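PDB 2HDW: uncharacterized protein PA2218 from Pseudomonas aeruginosa, which is uncharacterized but adopts an alpha/beta hydrolase fold and probably acts as a hydrolase, its natural substrate and reaction being unknown. Local coordinates for residues 107-112 and 135-140; 228-233 and 288-293; 235-238 and 243-246; 276-279 and 283-286. All blocks are in the same frame, centred on the assembly; numbering follows the deposited sequence.

Contact 1 (107-112 and 135-140); sequences AVKEQS and TGESGG
Lys109 and Glu137 meet at about a right angle, the lysine arriving across the end of the glutamate. NZ lies 2.7 Å from Glu137 OE1, on the anti side of that oxygen and 20° out of the carboxylate plane. Beyond CG the lysine chain is extended until its last torsion, where a bend (chi4 -55°) turns the ammonium group toward the two glutamates. The same NZ also grips Glu110 OE2 at 2.7 Å, here on the syn side. The two carboxylates face the lysine with their planes 73° apart, and Glu110 OE2 and Glu137 OE1 come within 3.9 Å of each other. Beside this polar end, Val108 sets CG1 against Gly136 CA at 3.7 Å. Gly136 sits in the type II' turn from Thr135 to Ser138 with a positive phi, which suits glycine. A water bridges the loops further along, donating to Ala107 O and Thr135 OG1. Asp131 adds a third carboxylate to Lys109, while Lys70 pairs with Glu137 and Arg276 with Glu110. Two loops that follow strands 96-102 and 126-130 are thus joined by a largely buried ionic network, whose alternating charges should offset the repulsion between the neighbouring glutamates and favour their ionised forms.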
loop_
_atom_site.group_PDB
_atom_site.type_symbol
_atom_site.label_atom_id
_atom_site.label_comp_id
_atom_site.label_asym_id
_atom_site.label_seq_id
_atom_site.Cartn_x
_atom_site.Cartn_y
_atom_site.Cartn_z
ATOM N N ALA A 107 -3.285 4.219 -4.739
ATOM C CA ALA A 107 -2.366 4.113 -5.865
ATOM C C ALA A 107 -2.514 2.719 -6.456
ATOM O O ALA A 107 -3.078 1.827 -5.819
ATOM C CB ALA A 107 -0.931 4.332 -5.395
ATOM N N VAL A 108 -2.021 2.533 -7.675
ATOM C CA VAL A 108 -2.092 1.229 -8.324
ATOM C C VAL A 108 -0.696 0.643 -8.505
ATOM O O VAL A 108 0.312 1.349 -8.369
ATOM C CB VAL A 108 -2.789 1.311 -9.701
ATOM C CG1 VAL A 108 -4.254 1.650 -9.509
ATOM C CG2 VAL A 108 -2.104 2.364 -10.578
ATOM N N LYS A 109 -0.652 -0.646 -8.823
ATOM C CA LYS A 109 0.599 -1.368 -9.006
ATOM C C LYS A 109 1.557 -0.785 -10.045
ATOM O O LYS A 109 2.754 -1.053 -9.993
ATOM C CB LYS A 109 0.302 -2.829 -9.357
ATOM C CG LYS A 109 -0.435 -3.018 -10.683
ATOM C CD LYS A 109 -0.918 -4.455 -10.837
ATOM C CE LYS A 109 -1.523 -4.718 -12.217
ATOM N NZ LYS A 109 -2.632 -3.780 -12.564
ATOM N N GLU A 110 1.047 -0.004 -10.991
ATOM C CA GLU A 110 1.920 0.574 -12.009
ATOM C C GLU A 110 2.727 1.751 -11.461
ATOM O O GLU A 110 3.641 2.254 -12.118
ATOM C CB GLU A 110 1.107 1.024 -13.228
ATOM C CG GLU A 110 0.439 -0.116 -14.007
ATOM C CD GLU A 110 -0.806 -0.665 -13.322
ATOM O OE1 GLU A 110 -1.283 -0.054 -12.338
ATOM O OE2 GLU A 110 -1.324 -1.705 -13.780
ATOM N N GLN A 111 2.387 2.188 -10.253
ATOM C CA GLN A 111 3.086 3.299 -9.640
ATOM C C GLN A 111 4.188 2.809 -8.688
ATOM O O GLN A 111 4.895 1.853 -9.011
ATOM C CB GLN A 111 2.064 4.226 -8.956
ATOM C CG GLN A 111 1.113 4.865 -9.985
ATOM C CD GLN A 111 -0.099 5.550 -9.376
ATOM O OE1 GLN A 111 -0.798 4.979 -8.534
ATOM N NE2 GLN A 111 -0.370 6.777 -9.818
ATOM N N SER A 112 4.328 3.442 -7.530
ATOM C CA SER A 112 5.381 3.092 -6.578
ATOM C C SER A 112 5.580 1.619 -6.193
ATOM O O SER A 112 6.719 1.141 -6.172
ATOM C CB SER A 112 5.221 3.920 -5.301
ATOM O OG SER A 112 6.386 3.826 -4.496
ATOM N N THR A 135 -10.123 -1.661 -6.827
ATOM C CA THR A 135 -9.314 -0.663 -7.531
ATOM C C THR A 135 -8.409 -1.229 -8.622
ATOM O O THR A 135 -8.233 -2.442 -8.731
ATOM C CB THR A 135 -8.418 0.127 -6.547
ATOM O OG1 THR A 135 -7.375 -0.722 -6.053
ATOM C CG2 THR A 135 -9.243 0.634 -5.367
ATOM N N GLY A 136 -7.834 -0.334 -9.424
ATOM C CA GLY A 136 -6.949 -0.751 -10.499
ATOM C C GLY A 136 -7.598 -1.739 -11.448
ATOM O O GLY A 136 -8.702 -1.503 -11.944
ATOM N N GLU A 137 -6.915 -2.849 -11.711
ATOM C CA GLU A 137 -7.456 -3.873 -12.597
ATOM C C GLU A 137 -8.160 -4.973 -11.813
ATOM O O GLU A 137 -8.725 -5.899 -12.397
ATOM C CB GLU A 137 -6.343 -4.473 -13.458
ATOM C CG GLU A 137 -5.704 -3.467 -14.394
ATOM C CD GLU A 137 -4.731 -4.102 -15.356
ATOM O OE1 GLU A 137 -3.678 -4.591 -14.905
ATOM O OE2 GLU A 137 -5.023 -4.115 -16.567
ATOM N N SER A 138 -8.122 -4.876 -10.488
ATOM C CA SER A 138 -8.788 -5.869 -9.645
ATOM C C SER A 138 -10.306 -5.781 -9.782
ATOM O O SER A 138 -10.844 -4.778 -10.260
ATOM C CB SER A 138 -8.409 -5.666 -8.180
ATOM O OG SER A 138 -7.042 -5.957 -7.968
ATOM N N GLY A 139 -10.986 -6.840 -9.360
ATOM C CA GLY A 139 -12.435 -6.869 -9.423
ATOM C C GLY A 139 -13.040 -6.181 -8.216
ATOM O O GLY A 139 -12.325 -5.623 -7.380
ATOM N N GLY A 140 -14.364 -6.218 -8.125
ATOM C CA GLY A 140 -15.040 -5.585 -7.013
ATOM C C GLY A 140 -15.885 -4.405 -7.445
ATOM O O GLY A 140 -15.485 -3.613 -8.298
HETATM O O HOH W 1 -5.788 1.499 -4.778
#

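Contact 2 (228-233 and 288-293); sequences EQLGQQ and TPLSFM
Leu230 and Leu290 form the apolar heart of this contact, the two leucine chains lying alongside and running opposite ways. Leu230 CD1 lies 3.6 Å from Leu290 CD2, and that same CD2 methyl also rests 3.8 Å from Leu230 CB. One branch of Leu290 therefore packs along the flank of the Leu230 side chain and meets more than its end. In Leu230, CG stands beside the backbone N and anti to the carbonyl carbon (chi1 -68°), which with an extended second torsion carries CD1 out from the helix toward the 288-293 turn.

The sulfur contact comes next. Met293 SD approaches the same CD1 methyl at 4.0 Å, the two side chains meeting at a slant; the methionine runs straight as far as SD and bends only at chi3, where CE turns off. Pro289 adds a looser apolar touch, its ring CB standing 4.4 Å from Leu230 CD1. A single methyl of Leu230 thus meets three residues of 288-293.

Within 228-233 and 288-293 the polar bonds stay inside each backbone. Met293 N bonds to Pro289 O at 2.8 Å, closing the short helical turn that presents Pro289, Leu290 and Met293 on a common side, while Gln232 and Gln233 continue the regular bonding of their helix.

In the fold, helix 220-240 lies well out from the centre of the chain, and this patch packs it against the short helix 289-292. Pro289 and Phe292 also touch helix 206-212, Phe292 reaches helix 148-164 as well, and Arg223 of the long helix bonds to Met293 O.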
loop_
_atom_site.group_PDB
_atom_site.type_symbol
_atom_site.label_atom_id
_atom_site.label_comp_id
_atom_site.label_asym_id
_atom_site.label_seq_id
_atom_site.Cartn_x
_atom_site.Cartn_y
_atom_site.Cartn_z
ATOM N N GLU A 228 -22.321 12.723 10.685
ATOM C CA GLU A 228 -23.699 13.095 10.412
ATOM C C GLU A 228 -23.874 13.293 8.914
ATOM O O GLU A 228 -24.869 12.856 8.338
ATOM C CB GLU A 228 -24.074 14.380 11.156
ATOM C CG GLU A 228 -24.059 14.230 12.669
ATOM C CD GLU A 228 -24.409 15.517 13.389
ATOM O OE1 GLU A 228 -24.172 16.602 12.813
ATOM O OE2 GLU A 228 -24.904 15.442 14.535
ATOM N N GLN A 229 -22.901 13.949 8.287
ATOM C CA GLN A 229 -22.940 14.202 6.849
ATOM C C GLN A 229 -22.878 12.896 6.066
ATOM O O GLN A 229 -23.563 12.737 5.059
ATOM C CB GLN A 229 -21.764 15.091 6.430
ATOM C CG GLN A 229 -21.765 16.477 7.043
ATOM C CD GLN A 229 -20.532 17.277 6.661
ATOM O OE1 GLN A 229 -19.409 16.936 7.041
ATOM N NE2 GLN A 229 -20.734 18.346 5.898
ATOM N N LEU A 230 -22.038 11.968 6.519
ATOM C CA LEU A 230 -21.912 10.680 5.844
ATOM C C LEU A 230 -23.261 9.970 5.878
ATOM O O LEU A 230 -23.653 9.336 4.904
ATOM C CB LEU A 230 -20.826 9.826 6.517
ATOM C CG LEU A 230 -19.407 10.385 6.322
ATOM C CD1 LEU A 230 -18.399 9.624 7.170
ATOM C CD2 LEU A 230 -19.043 10.304 4.848
ATOM N N GLY A 231 -23.967 10.088 7.002
ATOM C CA GLY A 231 -25.278 9.476 7.116
ATOM C C GLY A 231 -26.205 10.031 6.045
ATOM O O GLY A 231 -26.942 9.284 5.398
ATOM N N GLN A 232 -26.178 11.347 5.851
ATOM C CA GLN A 232 -27.015 11.971 4.826
ATOM C C GLN A 232 -26.622 11.436 3.448
ATOM O O GLN A 232 -27.472 11.230 2.580
ATOM C CB GLN A 232 -26.839 13.498 4.824
ATOM C CG GLN A 232 -27.424 14.249 6.011
ATOM C CD GLN A 232 -28.936 14.130 6.105
ATOM O OE1 GLN A 232 -29.613 13.866 5.110
ATOM N NE2 GLN A 232 -29.470 14.340 7.300
ATOM N N GLN A 233 -25.326 11.210 3.249
ATOM C CA GLN A 233 -24.848 10.724 1.957
ATOM C C GLN A 233 -25.332 9.306 1.690
ATOM O O GLN A 233 -25.653 8.961 0.547
ATOM C CB GLN A 233 -23.318 10.782 1.884
ATOM C CG GLN A 233 -22.766 10.592 0.471
ATOM C CD GLN A 233 -23.374 11.572 -0.524
ATOM O OE1 GLN A 233 -23.452 12.767 -0.253
ATOM N NE2 GLN A 233 -23.797 11.072 -1.683
ATOM N N THR A 288 -16.704 5.951 1.850
ATOM C CA THR A 288 -15.587 5.062 2.187
ATOM C C THR A 288 -15.051 5.228 3.617
ATOM O O THR A 288 -14.752 4.242 4.289
ATOM C CB THR A 288 -14.410 5.236 1.183
ATOM O OG1 THR A 288 -14.676 4.468 -0.000
ATOM C CG2 THR A 288 -13.088 4.776 1.797
ATOM N N PRO A 289 -14.923 6.475 4.101
ATOM C CA PRO A 289 -14.414 6.718 5.458
ATOM C C PRO A 289 -15.141 6.027 6.624
ATOM O O PRO A 289 -14.556 5.819 7.680
ATOM C CB PRO A 289 -14.480 8.240 5.581
ATOM C CG PRO A 289 -14.282 8.702 4.160
ATOM C CD PRO A 289 -15.160 7.749 3.398
ATOM N N LEU A 290 -16.408 5.675 6.446
ATOM C CA LEU A 290 -17.159 5.042 7.531
ATOM C C LEU A 290 -16.472 3.860 8.214
ATOM O O LEU A 290 -16.508 3.748 9.441
ATOM C CB LEU A 290 -18.541 4.618 7.038
ATOM C CG LEU A 290 -19.505 5.774 6.765
ATOM C CD1 LEU A 290 -20.726 5.252 6.048
ATOM C CD2 LEU A 290 -19.890 6.457 8.085
ATOM N N SER A 291 -15.845 2.978 7.443
ATOM C CA SER A 291 -15.177 1.828 8.054
ATOM C C SER A 291 -13.892 2.241 8.761
ATOM O O SER A 291 -13.660 1.857 9.908
ATOM C CB SER A 291 -14.872 0.748 7.004
ATOM O OG SER A 291 -14.044 1.253 5.973
ATOM N N PHE A 292 -13.066 3.032 8.074
ATOM C CA PHE A 292 -11.798 3.506 8.627
ATOM C C PHE A 292 -11.962 4.331 9.899
ATOM O O PHE A 292 -11.145 4.240 10.816
ATOM C CB PHE A 292 -11.050 4.338 7.576
ATOM C CG PHE A 292 -10.507 3.521 6.440
ATOM C CD1 PHE A 292 -9.250 2.925 6.534
ATOM C CD2 PHE A 292 -11.260 3.329 5.282
ATOM C CE1 PHE A 292 -8.747 2.147 5.490
ATOM C CE2 PHE A 292 -10.770 2.553 4.233
ATOM C CZ PHE A 292 -9.509 1.961 4.338
ATOM N N MET A 293 -13.019 5.130 9.951
ATOM C CA MET A 293 -13.275 5.981 11.109
ATOM C C MET A 293 -13.802 5.184 12.303
ATOM O O MET A 293 -13.846 5.695 13.428
ATOM C CB MET A 293 -14.296 7.082 10.742
ATOM C CG MET A 293 -13.837 8.079 9.659
ATOM S SD MET A 293 -15.063 9.400 9.275
ATOM C CE MET A 293 -14.762 10.484 10.603
#

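Contact 3 (235-238 and 243-246); sequences WKDA and PAYQ
Asp237 leans its carboxylate against the backbone of Pro243 and Ala244, and the close packing is all on this one side chain. CG stands 3.4 Å from Pro243 CA, with the proline side chain crossing the aspartate at about a right angle. Next to it, Ala244 N donates to Asp237 OD1 over 2.9 Å; the bond is bent, at 148°, and its donor comes from above the carboxylate, 58° out of the plane. Ala244 CB adds a side contact with OD1 at 3.7 Å. With CG beside the helix backbone N (chi1 -63°), the carboxylate projects toward the loop. Gln233, one turn earlier, gives OD1 a second bond through NE2, so helix and loop both hold this oxygen in place.

The other oxygen belongs to the looser side. OD2 meets Pro243 CB only at 4.0 Å, and its hydrogen-bond partner here is a water 2.8 Å away, which also donates to Ala244 O. The backbone of Ala244 is consequently tied to the carboxylate twice, directly through its N-H and by way of the water at its carbonyl.

This is a surface contact at the C-terminal part of helix 220-240, where the chain turns back and the loop leading to helix 258-267 begins: a helix side chain bonds the backbone of the returning loop in a peripheral part of this alpha/beta hydrolase fold.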
loop_
_atom_site.group_PDB
_atom_site.type_symbol
_atom_site.label_atom_id
_atom_site.label_comp_id
_atom_site.label_asym_id
_atom_site.label_seq_id
_atom_site.Cartn_x
_atom_site.Cartn_y
_atom_site.Cartn_z
ATOM N N TRP A 235 -28.124 8.077 2.493
ATOM C CA TRP A 235 -29.492 8.185 1.992
ATOM C C TRP A 235 -29.516 8.582 0.514
ATOM O O TRP A 235 -30.258 7.999 -0.278
ATOM C CB TRP A 235 -30.307 9.192 2.817
ATOM C CG TRP A 235 -30.901 8.615 4.073
ATOM C CD1 TRP A 235 -31.332 7.327 4.263
ATOM C CD2 TRP A 235 -31.188 9.317 5.290
ATOM N NE1 TRP A 235 -31.871 7.188 5.520
ATOM C CE2 TRP A 235 -31.796 8.394 6.171
ATOM C CE3 TRP A 235 -30.996 10.638 5.720
ATOM C CZ2 TRP A 235 -32.209 8.750 7.460
ATOM C CZ3 TRP A 235 -31.407 10.994 6.999
ATOM C CH2 TRP A 235 -32.007 10.051 7.856
ATOM N N LYS A 236 -28.715 9.577 0.140
ATOM C CA LYS A 236 -28.656 9.998 -1.258
ATOM C C LYS A 236 -28.208 8.841 -2.148
ATOM O O LYS A 236 -28.791 8.604 -3.208
ATOM C CB LYS A 236 -27.687 11.169 -1.441
ATOM C CG LYS A 236 -28.253 12.525 -1.062
ATOM C CD LYS A 236 -27.341 13.652 -1.553
ATOM C CE LYS A 236 -27.256 13.673 -3.076
ATOM N NZ LYS A 236 -26.293 14.691 -3.582
ATOM N N ASP A 237 -27.169 8.124 -1.727
ATOM C CA ASP A 237 -26.678 6.995 -2.514
ATOM C C ASP A 237 -27.763 5.921 -2.603
ATOM O O ASP A 237 -27.970 5.321 -3.653
ATOM C CB ASP A 237 -25.416 6.379 -1.893
ATOM C CG ASP A 237 -24.236 7.341 -1.854
ATOM O OD1 ASP A 237 -24.189 8.283 -2.675
ATOM O OD2 ASP A 237 -23.341 7.132 -1.005
ATOM N N ALA A 238 -28.456 5.677 -1.497
ATOM C CA ALA A 238 -29.511 4.667 -1.485
ATOM C C ALA A 238 -30.653 5.057 -2.422
ATOM O O ALA A 238 -31.229 4.209 -3.092
ATOM C CB ALA A 238 -30.039 4.470 -0.056
ATOM N N PRO A 243 -23.392 4.700 -5.241
ATOM C CA PRO A 243 -22.672 5.668 -4.413
ATOM C C PRO A 243 -22.016 6.789 -5.212
ATOM O O PRO A 243 -21.530 6.576 -6.325
ATOM C CB PRO A 243 -21.645 4.798 -3.704
ATOM C CG PRO A 243 -21.273 3.823 -4.788
ATOM C CD PRO A 243 -22.626 3.446 -5.372
ATOM N N ALA A 244 -22.011 7.987 -4.636
ATOM C CA ALA A 244 -21.382 9.135 -5.278
ATOM C C ALA A 244 -19.896 9.119 -4.918
ATOM O O ALA A 244 -19.501 8.534 -3.906
ATOM C CB ALA A 244 -22.023 10.425 -4.790
ATOM N N TYR A 245 -19.076 9.760 -5.746
ATOM C CA TYR A 245 -17.638 9.817 -5.503
ATOM C C TYR A 245 -17.218 11.183 -4.987
ATOM O O TYR A 245 -17.873 12.185 -5.262
ATOM C CB TYR A 245 -16.873 9.476 -6.789
ATOM C CG TYR A 245 -16.949 8.005 -7.127
ATOM C CD1 TYR A 245 -16.179 7.073 -6.429
ATOM C CD2 TYR A 245 -17.864 7.532 -8.064
ATOM C CE1 TYR A 245 -16.326 5.707 -6.648
ATOM C CE2 TYR A 245 -18.023 6.163 -8.292
ATOM C CZ TYR A 245 -17.252 5.257 -7.576
ATOM O OH TYR A 245 -17.426 3.906 -7.768
ATOM N N GLN A 246 -16.129 11.214 -4.222
ATOM C CA GLN A 246 -15.624 12.469 -3.683
ATOM C C GLN A 246 -15.057 13.277 -4.848
ATOM O O GLN A 246 -14.848 12.739 -5.937
ATOM C CB GLN A 246 -14.527 12.184 -2.651
ATOM C CG GLN A 246 -14.955 11.196 -1.576
ATOM C CD GLN A 246 -13.862 10.902 -0.565
ATOM O OE1 GLN A 246 -13.960 9.951 0.209
ATOM N NE2 GLN A 246 -12.823 11.724 -0.559
HETATM O O HOH W 2 -20.597 7.564 -1.487
#

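Contact 4 (276-279 and 283-286); sequences RAVN and AWTM
The indole of Trp284 carries Val278 over one face, and the two side chains cross at about a right angle. CG1 sits 3.8 Å from the centroid of the five-membered ring and only 12° off its normal, a CH-pi contact placed squarely over the pyrrole part. CG2 covers the neighbouring six-membered part nearer its rim, coming 4.0 Å from CE3 of Trp284. At the ring edge, NE1 donates to a water 2.9 Å away, and this water in turn donates to Asn279 OD1 at 2.8 Å. Two further rings meet the indole: Phe105 with its plane inclined by about 30°, and Tyr249 at a steep angle to it.

Val278 can lay both methyls on the ring because CG1 lies anti to the backbone N (chi1 158°) while CG2 falls beside that nitrogen. CG1 also touches the backbone of 283-286, 3.6 Å from Ala283 CA. The main chains come close as well, with Val278 O 3.5 Å from Ala283 N.

Both segments belong to the long loop between helices 258-267 and 289-292, where the chain doubles back on itself in a buried part of the fold. Dispersion and CH-pi attraction should dominate across the ring face, while the polar N-H of the otherwise apolar indole is satisfied by the water shared with Asn279.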
loop_
_atom_site.group_PDB
_atom_site.type_symbol
_atom_site.label_atom_id
_atom_site.label_comp_id
_atom_site.label_asym_id
_atom_site.label_seq_id
_atom_site.Cartn_x
_atom_site.Cartn_y
_atom_site.Cartn_z
ATOM N N ARG A 276 -5.769 4.772 -13.830
ATOM C CA ARG A 276 -6.612 3.942 -12.975
ATOM C C ARG A 276 -6.495 4.241 -11.480
ATOM O O ARG A 276 -7.312 3.777 -10.688
ATOM C CB ARG A 276 -6.333 2.453 -13.238
ATOM C CG ARG A 276 -6.723 2.003 -14.648
ATOM C CD ARG A 276 -6.757 0.480 -14.759
ATOM N NE ARG A 276 -5.438 -0.134 -14.642
ATOM C CZ ARG A 276 -4.593 -0.292 -15.655
ATOM N NH1 ARG A 276 -4.928 0.119 -16.875
ATOM N NH2 ARG A 276 -3.413 -0.855 -15.453
ATOM N N ALA A 277 -5.507 5.039 -11.094
ATOM C CA ALA A 277 -5.313 5.359 -9.679
ATOM C C ALA A 277 -6.309 6.361 -9.114
ATOM O O ALA A 277 -6.637 7.365 -9.757
ATOM C CB ALA A 277 -3.892 5.872 -9.444
ATOM N N VAL A 278 -6.790 6.072 -7.905
ATOM C CA VAL A 278 -7.714 6.957 -7.206
ATOM C C VAL A 278 -7.038 8.316 -7.026
ATOM O O VAL A 278 -7.637 9.366 -7.266
ATOM C CB VAL A 278 -8.063 6.408 -5.795
ATOM C CG1 VAL A 278 -8.559 7.546 -4.892
ATOM C CG2 VAL A 278 -9.123 5.327 -5.907
ATOM N N ASN A 279 -5.779 8.289 -6.602
ATOM C CA ASN A 279 -5.049 9.520 -6.362
ATOM C C ASN A 279 -4.739 10.321 -7.618
ATOM O O ASN A 279 -4.468 11.516 -7.540
ATOM C CB ASN A 279 -3.768 9.218 -5.579
ATOM C CG ASN A 279 -4.061 8.599 -4.221
ATOM O OD1 ASN A 279 -5.146 8.794 -3.669
ATOM N ND2 ASN A 279 -3.098 7.861 -3.674
ATOM N N ALA A 283 -11.166 9.253 -7.268
ATOM C CA ALA A 283 -11.531 9.346 -5.857
ATOM C C ALA A 283 -12.252 8.133 -5.316
ATOM O O ALA A 283 -12.759 7.304 -6.066
ATOM C CB ALA A 283 -12.404 10.560 -5.635
ATOM N N TRP A 284 -12.302 8.046 -3.994
ATOM C CA TRP A 284 -13.009 6.961 -3.332
ATOM C C TRP A 284 -14.461 7.404 -3.272
ATOM O O TRP A 284 -14.772 8.577 -3.510
ATOM C CB TRP A 284 -12.525 6.773 -1.895
ATOM C CG TRP A 284 -11.070 6.445 -1.758
ATOM C CD1 TRP A 284 -10.084 7.271 -1.305
ATOM C CD2 TRP A 284 -10.442 5.194 -2.060
ATOM N NE1 TRP A 284 -8.877 6.612 -1.301
ATOM C CE2 TRP A 284 -9.068 5.335 -1.760
ATOM C CE3 TRP A 284 -10.906 3.966 -2.553
ATOM C CZ2 TRP A 284 -8.150 4.292 -1.939
ATOM C CZ3 TRP A 284 -9.990 2.929 -2.732
ATOM C CH2 TRP A 284 -8.628 3.103 -2.424
ATOM N N THR A 285 -15.343 6.471 -2.948
ATOM C CA THR A 285 -16.757 6.794 -2.807
ATOM C C THR A 285 -16.817 7.737 -1.618
ATOM O O THR A 285 -15.944 7.689 -0.744
ATOM C CB THR A 285 -17.574 5.552 -2.459
ATOM O OG1 THR A 285 -17.044 4.968 -1.261
ATOM C CG2 THR A 285 -17.517 4.538 -3.593
ATOM N N MET A 286 -17.835 8.591 -1.579
ATOM C CA MET A 286 -17.982 9.533 -0.478
ATOM C C MET A 286 -18.134 8.831 0.871
ATOM O O MET A 286 -17.684 9.345 1.888
ATOM C CB MET A 286 -19.182 10.465 -0.725
ATOM C CG MET A 286 -18.926 11.555 -1.780
ATOM S SD MET A 286 -20.295 12.737 -1.955
ATOM C CE MET A 286 -19.983 13.778 -0.561
HETATM O O HOH W 3 -6.212 7.835 -1.313
#

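Overall arrangement
Contacts 2, 3 and 4 form a connected group, while contact 1 joins it through contact 4. Contacts 2 and 3 both use helix 220-240, their centres about 10 Å apart, and Gln233 of one packs on Ala244 of the other. Contact 3 continues into contact 4 through probable backbone hydrogen bonds, Ala244 O to Met286 N (2.9 Å) and Gln246 N to Trp284 O (3.0 Å). Contact 4 reaches contact 1, about 11 Å away between centres, through the salt bridge of Arg276 NH2 with Glu110 OE2 (2.8 Å). Contacts 1 and 2 lie about 24 Å apart between centres and do not touch. The series thus runs from loops at the central sheet out to the peripheral helix 220-240.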